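Local coordinates for E3 19 kDa protein (Human adenovirus E serotype 4, PDB 5IRO), which probably binds and retains class I heavy chains in the endoplasmic reticulum, impairing their transport to the surface of the infected cell, at residues L20-Q23 with R28-V31; I33-E38 with V42-K47; M90-M95 with H102-R107. One frame throughout, in Å; residues are numbered along the deposited sequence.

Contact 1: residues L20-Q23 with R28-V31; sequences LSFQ and RCAV
Phe22 and Val31, with their neighbours Gln23 and Ala30, form part of a beta hairpin in which strand 20-24 turns back antiparallel beside strand 29-34 in the lumenal region of this membrane glycoprotein. The backbone bonds come first. Gln23 and Ala30 are a hydrogen-bonded pair and serve each other in both directions: Gln23 N donates to Ala30 O at 3.0 Å, and Ala30 N returns a bond to Gln23 O at 2.9 Å. Backbone bonding of Ser21 with Leu32 continues the pairing, while Cys29 and Val31 bond to Trp59 and Ser57 of the third strand, 54-59, so that strand 29-34 lies in the middle of the sheet.

The apolar contacts lie on the face that carries Phe22 and Val31, a non-hydrogen-bonded pair with CA atoms 4.9 Å apart. Their side chains stand side by side and point the same way, and the CG2 methyl of Val31 meets CE1 of the Phe22 ring at 3.8 Å. A beta-branched valine suits the extended backbone here. Phe22 goes on to pack against Phe85 and Met90, and Val31 against Phe87. The other face carries Gln23, an amide suited to a partly exposed place, and the small Ala30.

Sulfur supplies the third kind of contact. In Cys29, disulfide-bonded to Cys91, a chi1 of -164° turns SG away from its own backbone N and brings it to the edge of the Phe22 ring, in the ring plane and 3.6 Å from CD1.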
loop_
_atom_site.group_PDB
_atom_site.type_symbol
_atom_site.label_atom_id
_atom_site.label_comp_id
_atom_site.label_asym_id
_atom_site.label_seq_id
_atom_site.Cartn_x
_atom_site.Cartn_y
_atom_site.Cartn_z
ATOM N N LEU D 20 -22.148 3.681 -10.741
ATOM C CA LEU D 20 -21.410 3.996 -9.522
ATOM C C LEU D 20 -21.159 2.771 -8.640
ATOM O O LEU D 20 -21.997 1.875 -8.544
ATOM C CB LEU D 20 -22.062 5.141 -8.730
ATOM C CG LEU D 20 -23.467 5.058 -8.130
ATOM C CD1 LEU D 20 -23.671 6.234 -7.189
ATOM C CD2 LEU D 20 -24.545 5.057 -9.201
ATOM N N SER D 21 -19.994 2.750 -8.002
ATOM C CA SER D 21 -19.592 1.649 -7.136
ATOM C C SER D 21 -19.224 2.161 -5.746
ATOM O O SER D 21 -18.775 3.298 -5.592
ATOM C CB SER D 21 -18.412 0.885 -7.743
ATOM O OG SER D 21 -17.390 1.775 -8.157
ATOM N N PHE D 22 -19.421 1.319 -4.736
ATOM C CA PHE D 22 -19.112 1.682 -3.357
ATOM C C PHE D 22 -18.075 0.729 -2.790
ATOM O O PHE D 22 -18.069 -0.460 -3.114
ATOM C CB PHE D 22 -20.371 1.665 -2.490
ATOM C CG PHE D 22 -21.365 2.733 -2.838
ATOM C CD1 PHE D 22 -21.579 3.793 -1.976
ATOM C CD2 PHE D 22 -22.077 2.685 -4.026
ATOM C CE1 PHE D 22 -22.488 4.779 -2.287
ATOM C CE2 PHE D 22 -22.986 3.670 -4.344
ATOM C CZ PHE D 22 -23.192 4.716 -3.474
ATOM N N GLN D 23 -17.191 1.251 -1.947
ATOM C CA GLN D 23 -16.105 0.431 -1.428
ATOM C C GLN D 23 -15.627 0.907 -0.057
ATOM O O GLN D 23 -15.556 2.109 0.201
ATOM C CB GLN D 23 -14.953 0.408 -2.441
ATOM C CG GLN D 23 -13.782 -0.494 -2.086
ATOM C CD GLN D 23 -12.762 -0.584 -3.204
ATOM O OE1 GLN D 23 -13.071 -0.309 -4.364
ATOM N NE2 GLN D 23 -11.538 -0.968 -2.861
ATOM N N ARG D 28 -14.712 4.198 6.010
ATOM C CA ARG D 28 -15.561 5.241 5.455
ATOM C C ARG D 28 -16.104 4.716 4.145
ATOM O O ARG D 28 -15.424 3.968 3.440
ATOM C CB ARG D 28 -14.751 6.488 5.202
ATOM C CG ARG D 28 -13.475 6.061 4.572
ATOM C CD ARG D 28 -12.558 7.165 4.150
ATOM N NE ARG D 28 -12.885 7.618 2.813
ATOM C CZ ARG D 28 -12.878 8.897 2.464
ATOM N NH1 ARG D 28 -12.581 9.839 3.358
ATOM N NH2 ARG D 28 -13.183 9.237 1.225
ATOM N N CYS D 29 -17.318 5.105 3.797
ATOM C CA CYS D 29 -17.891 4.619 2.559
ATOM C C CYS D 29 -17.427 5.415 1.335
ATOM O O CYS D 29 -17.964 6.487 1.029
ATOM C CB CYS D 29 -19.410 4.617 2.658
ATOM S SG CYS D 29 -20.204 3.636 1.388
ATOM N N ALA D 30 -16.452 4.853 0.621
ATOM C CA ALA D 30 -15.899 5.484 -0.572
ATOM C C ALA D 30 -16.834 5.317 -1.762
ATOM O O ALA D 30 -17.177 4.194 -2.157
ATOM C CB ALA D 30 -14.528 4.905 -0.892
ATOM N N VAL D 31 -17.235 6.456 -2.318
ATOM C CA VAL D 31 -18.146 6.518 -3.452
ATOM C C VAL D 31 -17.385 6.752 -4.750
ATOM O O VAL D 31 -16.482 7.589 -4.805
ATOM C CB VAL D 31 -19.159 7.670 -3.273
ATOM C CG1 VAL D 31 -20.150 7.701 -4.422
ATOM C CG2 VAL D 31 -19.876 7.548 -1.939
#

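Contact 2: residues I33-E38 with V42-K47; sequences IKCGWE and VAIQYK
The carbonyl oxygen of Gly36 accepts a hydrogen bond from Asn53 ND2, and on the side of the second segment the CG1 methyl of Val42 approaches that same Gly36 O to 4.2 Å. The amide thus supplies a partner for an oxygen that meets only a methyl group of 42-47.

Everything else that joins the two segments is apolar. Ile33 sends out two branches: CG2 lies 4.1 Å from CG1 of Ile44, the two side chains crossing at a slant, and CD1 reaches CB of Tyr46 at 4.0 Å, where the side chains cross at about a right angle. The nearly extended Ile33 chain (chi2 172°) carries CD1 to the root of the tyrosine, leaving CG2 to the isoleucine.

This is the packing of a beta sandwich, consistent with the immunoglobulin-like E-set relationship of the family. Strand 29-34 belongs to one three-stranded sheet and strand 43-45 to the other, so no hydrogen bond passes between them and the CA atoms of Cys35 and Ile44 stay 7.8 Å apart. Branched isoleucines fill such an interlayer well.

Cys35, in a disulfide with Cys18, adds its sulfur to the layer, with SG 4.4 Å from CD1 of Ile44. Tyrosine suits the buried place of Tyr46, since its ring packs among apolar groups while OH hydrogen-bonds to Pro64 O. Next to it, Lys47 CG lies over one face of the Tyr46 ring, toward its rim.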
loop_
_atom_site.group_PDB
_atom_site.type_symbol
_atom_site.label_atom_id
_atom_site.label_comp_id
_atom_site.label_asym_id
_atom_site.label_seq_id
_atom_site.Cartn_x
_atom_site.Cartn_y
_atom_site.Cartn_z
ATOM N N ILE D 33 -18.455 7.479 -8.634
ATOM C CA ILE D 33 -19.415 7.696 -9.710
ATOM C C ILE D 33 -18.722 7.674 -11.068
ATOM O O ILE D 33 -18.044 8.633 -11.444
ATOM C CB ILE D 33 -20.150 9.039 -9.541
ATOM C CG1 ILE D 33 -20.663 9.182 -8.105
ATOM C CG2 ILE D 33 -21.297 9.151 -10.534
ATOM C CD1 ILE D 33 -21.226 10.553 -7.785
ATOM N N LYS D 34 -18.890 6.575 -11.797
ATOM C CA LYS D 34 -18.258 6.429 -13.104
ATOM C C LYS D 34 -19.232 6.652 -14.263
ATOM O O LYS D 34 -20.180 5.889 -14.454
ATOM C CB LYS D 34 -17.606 5.051 -13.231
ATOM C CG LYS D 34 -16.827 4.856 -14.522
ATOM C CD LYS D 34 -16.102 3.522 -14.523
ATOM C CE LYS D 34 -15.215 3.373 -15.747
ATOM N NZ LYS D 34 -14.564 2.035 -15.785
ATOM N N CYS D 35 -18.988 7.704 -15.034
ATOM C CA CYS D 35 -19.718 7.941 -16.269
ATOM C C CYS D 35 -18.807 7.677 -17.462
ATOM O O CYS D 35 -17.659 7.267 -17.289
ATOM C CB CYS D 35 -20.284 9.365 -16.302
ATOM S SG CYS D 35 -21.510 9.708 -15.012
ATOM N N GLY D 36 -19.310 7.922 -18.668
ATOM C CA GLY D 36 -18.578 7.563 -19.870
ATOM C C GLY D 36 -17.281 8.321 -20.084
ATOM O O GLY D 36 -17.179 9.504 -19.761
ATOM N N TRP D 37 -16.285 7.624 -20.625
ATOM C CA TRP D 37 -14.995 8.225 -20.961
ATOM C C TRP D 37 -14.871 8.425 -22.469
ATOM O O TRP D 37 -13.784 8.680 -22.992
ATOM C CB TRP D 37 -13.853 7.347 -20.447
ATOM C CG TRP D 37 -13.585 7.517 -18.989
ATOM C CD1 TRP D 37 -14.027 6.717 -17.976
ATOM C CD2 TRP D 37 -12.805 8.548 -18.374
ATOM N NE1 TRP D 37 -13.577 7.189 -16.768
ATOM C CE2 TRP D 37 -12.822 8.313 -16.985
ATOM C CE3 TRP D 37 -12.095 9.649 -18.862
ATOM C CZ2 TRP D 37 -12.156 9.137 -16.080
ATOM C CZ3 TRP D 37 -11.436 10.466 -17.963
ATOM C CH2 TRP D 37 -11.471 10.206 -16.588
ATOM N N GLU D 38 -16.001 8.310 -23.156
ATOM C CA GLU D 38 -16.060 8.463 -24.603
ATOM C C GLU D 38 -16.475 9.891 -24.934
ATOM O O GLU D 38 -16.538 10.284 -26.100
ATOM C CB GLU D 38 -17.060 7.472 -25.200
ATOM C CG GLU D 38 -16.917 6.051 -24.672
ATOM C CD GLU D 38 -17.787 5.796 -23.454
ATOM O OE1 GLU D 38 -18.501 6.730 -23.031
ATOM O OE2 GLU D 38 -17.756 4.669 -22.918
ATOM N N VAL D 42 -18.629 16.199 -20.447
ATOM C CA VAL D 42 -19.650 15.575 -19.617
ATOM C C VAL D 42 -19.149 15.673 -18.184
ATOM O O VAL D 42 -18.360 14.852 -17.716
ATOM C CB VAL D 42 -19.978 14.116 -20.049
ATOM C CG1 VAL D 42 -18.710 13.341 -20.346
ATOM C CG2 VAL D 42 -20.824 13.402 -18.995
ATOM N N ALA D 43 -19.605 16.709 -17.490
ATOM C CA ALA D 43 -19.076 17.012 -16.167
ATOM C C ALA D 43 -19.902 16.361 -15.073
ATOM O O ALA D 43 -21.126 16.439 -15.082
ATOM C CB ALA D 43 -19.020 18.521 -15.960
ATOM N N ILE D 44 -19.233 15.708 -14.130
ATOM C CA ILE D 44 -19.937 15.072 -13.026
ATOM C C ILE D 44 -19.687 15.846 -11.737
ATOM O O ILE D 44 -18.554 16.213 -11.423
ATOM C CB ILE D 44 -19.584 13.566 -12.874
ATOM C CG1 ILE D 44 -20.464 12.909 -11.807
ATOM C CG2 ILE D 44 -18.108 13.367 -12.565
ATOM C CD1 ILE D 44 -21.938 12.948 -12.128
ATOM N N GLN D 45 -20.762 16.120 -11.008
ATOM C CA GLN D 45 -20.661 16.837 -9.746
ATOM C C GLN D 45 -21.439 16.077 -8.680
ATOM O O GLN D 45 -22.525 15.569 -8.948
ATOM C CB GLN D 45 -21.210 18.254 -9.914
ATOM C CG GLN D 45 -21.551 18.985 -8.627
ATOM C CD GLN D 45 -20.604 20.130 -8.343
ATOM O OE1 GLN D 45 -19.981 20.673 -9.255
ATOM N NE2 GLN D 45 -20.497 20.513 -7.077
ATOM N N TYR D 46 -20.882 15.996 -7.477
ATOM C CA TYR D 46 -21.514 15.249 -6.396
ATOM C C TYR D 46 -21.841 16.181 -5.230
ATOM O O TYR D 46 -23.003 16.532 -5.024
ATOM C CB TYR D 46 -20.616 14.089 -5.947
ATOM C CG TYR D 46 -21.071 13.382 -4.687
ATOM C CD1 TYR D 46 -22.415 13.111 -4.459
ATOM C CD2 TYR D 46 -20.151 12.981 -3.727
ATOM C CE1 TYR D 46 -22.829 12.470 -3.308
ATOM C CE2 TYR D 46 -20.556 12.337 -2.574
ATOM C CZ TYR D 46 -21.895 12.084 -2.369
ATOM O OH TYR D 46 -22.302 11.441 -1.223
ATOM N N LYS D 47 -20.830 16.583 -4.466
ATOM C CA LYS D 47 -21.054 17.526 -3.374
ATOM C C LYS D 47 -20.699 18.941 -3.811
ATOM O O LYS D 47 -21.515 19.659 -4.393
ATOM C CB LYS D 47 -20.181 17.162 -2.168
ATOM C CG LYS D 47 -20.609 15.911 -1.412
ATOM C CD LYS D 47 -19.613 15.568 -0.304
ATOM C CE LYS D 47 -19.990 14.282 0.422
ATOM N NZ LYS D 47 -18.899 13.797 1.318
#

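Contact 3: residues M90-M95 with H102-R107; sequences MCNTAM and HMWPPR
A Met-aromatic contact between Met95 and Trp104 ties the end of the short helix 91-94 to the tail that follows helix 97-100. Met95 is the first residue to leave helical geometry, and its chain, bent at chi2 (-100°) and chi3, lays the sulfur over one face of the indole. SD stands 4.0 Å from the centroid of the Trp104 five-membered ring and approaches CD1 most closely, at 3.6 Å. Methionine fits because its flexible thioether is polarisable enough to lie against an aromatic face.

The opposite face of the same ring is covered from within the tail by Pro106, whose CD sits 3.4 Å above the indole plane, displaced toward the rim. The indole is therefore sandwiched between thioether and proline, and Trp59 and Pro61 add further packing. A cis peptide bond joins Trp104 to Pro105, so the chain turns sharply just after the tryptophan. Upstream, a Schellman motif ends helix 97-100, with His102 as its C-prime residue at positive phi.

Asn92 makes a slighter, oblique approach at the benzene end of the indole, its amide plane turned 75° from the ring. The polar need of Asn92 OD1 is met by a hydrogen bond from Arg99 NH2; toward the tail this oxygen comes to 4.1 Å from Trp104 CZ3.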
loop_
_atom_site.group_PDB
_atom_site.type_symbol
_atom_site.label_atom_id
_atom_site.label_comp_id
_atom_site.label_asym_id
_atom_site.label_seq_id
_atom_site.Cartn_x
_atom_site.Cartn_y
_atom_site.Cartn_z
ATOM N N MET D 90 -26.245 1.889 0.012
ATOM C CA MET D 90 -25.072 1.175 -0.476
ATOM C C MET D 90 -23.860 1.422 0.413
ATOM O O MET D 90 -22.852 0.724 0.309
ATOM C CB MET D 90 -24.770 1.564 -1.929
ATOM C CG MET D 90 -25.816 1.085 -2.930
ATOM S SD MET D 90 -25.348 -0.428 -3.795
ATOM C CE MET D 90 -24.296 0.229 -5.088
ATOM N N CYS D 91 -23.960 2.418 1.288
ATOM C CA CYS D 91 -22.908 2.671 2.264
ATOM C C CYS D 91 -23.187 1.938 3.573
ATOM O O CYS D 91 -22.282 1.729 4.375
ATOM C CB CYS D 91 -22.735 4.172 2.516
ATOM S SG CYS D 91 -21.679 5.026 1.324
ATOM N N ASN D 92 -24.444 1.558 3.787
ATOM C CA ASN D 92 -24.803 0.724 4.930
ATOM C C ASN D 92 -24.502 -0.750 4.681
ATOM O O ASN D 92 -24.324 -1.526 5.622
ATOM C CB ASN D 92 -26.289 0.890 5.264
ATOM C CG ASN D 92 -26.618 2.260 5.833
ATOM O OD1 ASN D 92 -25.802 2.879 6.516
ATOM N ND2 ASN D 92 -27.827 2.737 5.557
ATOM N N THR D 93 -24.429 -1.125 3.407
ATOM C CA THR D 93 -24.166 -2.508 3.020
ATOM C C THR D 93 -22.667 -2.742 2.853
ATOM O O THR D 93 -22.150 -3.788 3.234
ATOM C CB THR D 93 -24.913 -2.879 1.719
ATOM O OG1 THR D 93 -26.319 -2.658 1.890
ATOM C CG2 THR D 93 -24.671 -4.339 1.352
ATOM N N ALA D 94 -21.972 -1.768 2.274
ATOM C CA ALA D 94 -20.531 -1.875 2.081
ATOM C C ALA D 94 -19.814 -1.757 3.423
ATOM O O ALA D 94 -18.858 -2.482 3.700
ATOM C CB ALA D 94 -20.035 -0.815 1.111
ATOM N N MET D 95 -20.292 -0.835 4.253
ATOM C CA MET D 95 -19.739 -0.634 5.584
ATOM C C MET D 95 -20.550 -1.446 6.583
ATOM O O MET D 95 -21.337 -0.884 7.342
ATOM C CB MET D 95 -19.822 0.845 5.966
ATOM C CG MET D 95 -18.963 1.781 5.129
ATOM S SD MET D 95 -17.418 2.232 5.936
ATOM C CE MET D 95 -16.357 0.892 5.418
ATOM N N HIS D 102 -18.092 -0.518 15.746
ATOM C CA HIS D 102 -18.300 0.895 16.083
ATOM C C HIS D 102 -17.266 1.879 15.534
ATOM O O HIS D 102 -16.816 2.767 16.258
ATOM C CB HIS D 102 -18.389 1.074 17.605
ATOM C CG HIS D 102 -19.462 0.255 18.256
ATOM N ND1 HIS D 102 -20.775 0.670 18.331
ATOM C CD2 HIS D 102 -19.414 -0.953 18.862
ATOM C CE1 HIS D 102 -21.487 -0.248 18.959
ATOM N NE2 HIS D 102 -20.686 -1.245 19.290
ATOM N N MET D 103 -16.882 1.733 14.269
ATOM C CA MET D 103 -15.955 2.693 13.674
ATOM C C MET D 103 -16.647 3.536 12.603
ATOM O O MET D 103 -16.099 4.536 12.138
ATOM C CB MET D 103 -14.724 1.986 13.098
ATOM C CG MET D 103 -13.537 2.913 12.832
ATOM S SD MET D 103 -12.639 3.416 14.317
ATOM C CE MET D 103 -11.483 4.604 13.631
ATOM N N TRP D 104 -17.862 3.146 12.232
ATOM C CA TRP D 104 -18.650 3.958 11.318
ATOM C C TRP D 104 -20.047 4.031 11.930
ATOM O O TRP D 104 -20.557 3.016 12.408
ATOM C CB TRP D 104 -18.716 3.326 9.929
ATOM C CG TRP D 104 -19.028 4.313 8.838
ATOM C CD1 TRP D 104 -18.123 5.050 8.128
ATOM C CD2 TRP D 104 -20.322 4.739 8.395
ATOM N NE1 TRP D 104 -18.771 5.866 7.235
ATOM C CE2 TRP D 104 -20.123 5.701 7.385
ATOM C CE3 TRP D 104 -21.627 4.393 8.747
ATOM C CZ2 TRP D 104 -21.182 6.314 6.720
ATOM C CZ3 TRP D 104 -22.677 5.001 8.084
ATOM C CH2 TRP D 104 -22.448 5.947 7.081
ATOM N N PRO D 105 -20.686 5.216 11.919
ATOM C CA PRO D 105 -20.349 6.521 11.327
ATOM C C PRO D 105 -18.991 7.095 11.746
ATOM O O PRO D 105 -18.494 6.763 12.824
ATOM C CB PRO D 105 -21.480 7.433 11.837
ATOM C CG PRO D 105 -22.064 6.717 13.008
ATOM C CD PRO D 105 -21.958 5.276 12.658
ATOM N N PRO D 106 -18.401 7.953 10.892
ATOM C CA PRO D 106 -17.071 8.561 11.039
ATOM C C PRO D 106 -16.733 9.104 12.431
ATOM O O PRO D 106 -15.554 9.320 12.714
ATOM C CB PRO D 106 -17.114 9.705 10.028
ATOM C CG PRO D 106 -17.955 9.167 8.933
ATOM C CD PRO D 106 -19.014 8.321 9.600
ATOM N N ARG D 107 -17.733 9.324 13.278
ATOM C CA ARG D 107 -17.477 9.810 14.630
ATOM C C ARG D 107 -17.172 8.696 15.625
ATOM O O ARG D 107 -17.871 7.682 15.677
ATOM C CB ARG D 107 -18.650 10.645 15.144
ATOM C CG ARG D 107 -18.455 12.139 15.011
ATOM C CD ARG D 107 -19.463 12.874 15.872
ATOM N NE ARG D 107 -19.075 14.262 16.096
ATOM C CZ ARG D 107 -19.672 15.071 16.963
ATOM N NH1 ARG D 107 -20.686 14.628 17.693
ATOM N NH2 ARG D 107 -19.251 16.320 17.109
#

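In the fold
The three contacts follow one another along the chain, each closing before the next opens. Contacts 1 and 2 share strand 29-34, their centres 15 Å apart, and touch where Leu20 packs on Ile33: the first builds one sheet by hairpin pairing, the second lays that sheet against the other. Contact 3 lies toward one end of the chain, beside the sheet of contact 1, its centre about 17 Å from the chain's. That centre is 10 Å from that of contact 1, to which the Cys29-Cys91 disulfide bonds it, but 24 Å from that of contact 2. Disulfides fasten the N-terminal approach, through Cys18-Cys35, and helix 91-94 to one central strand and the residue just beyond it.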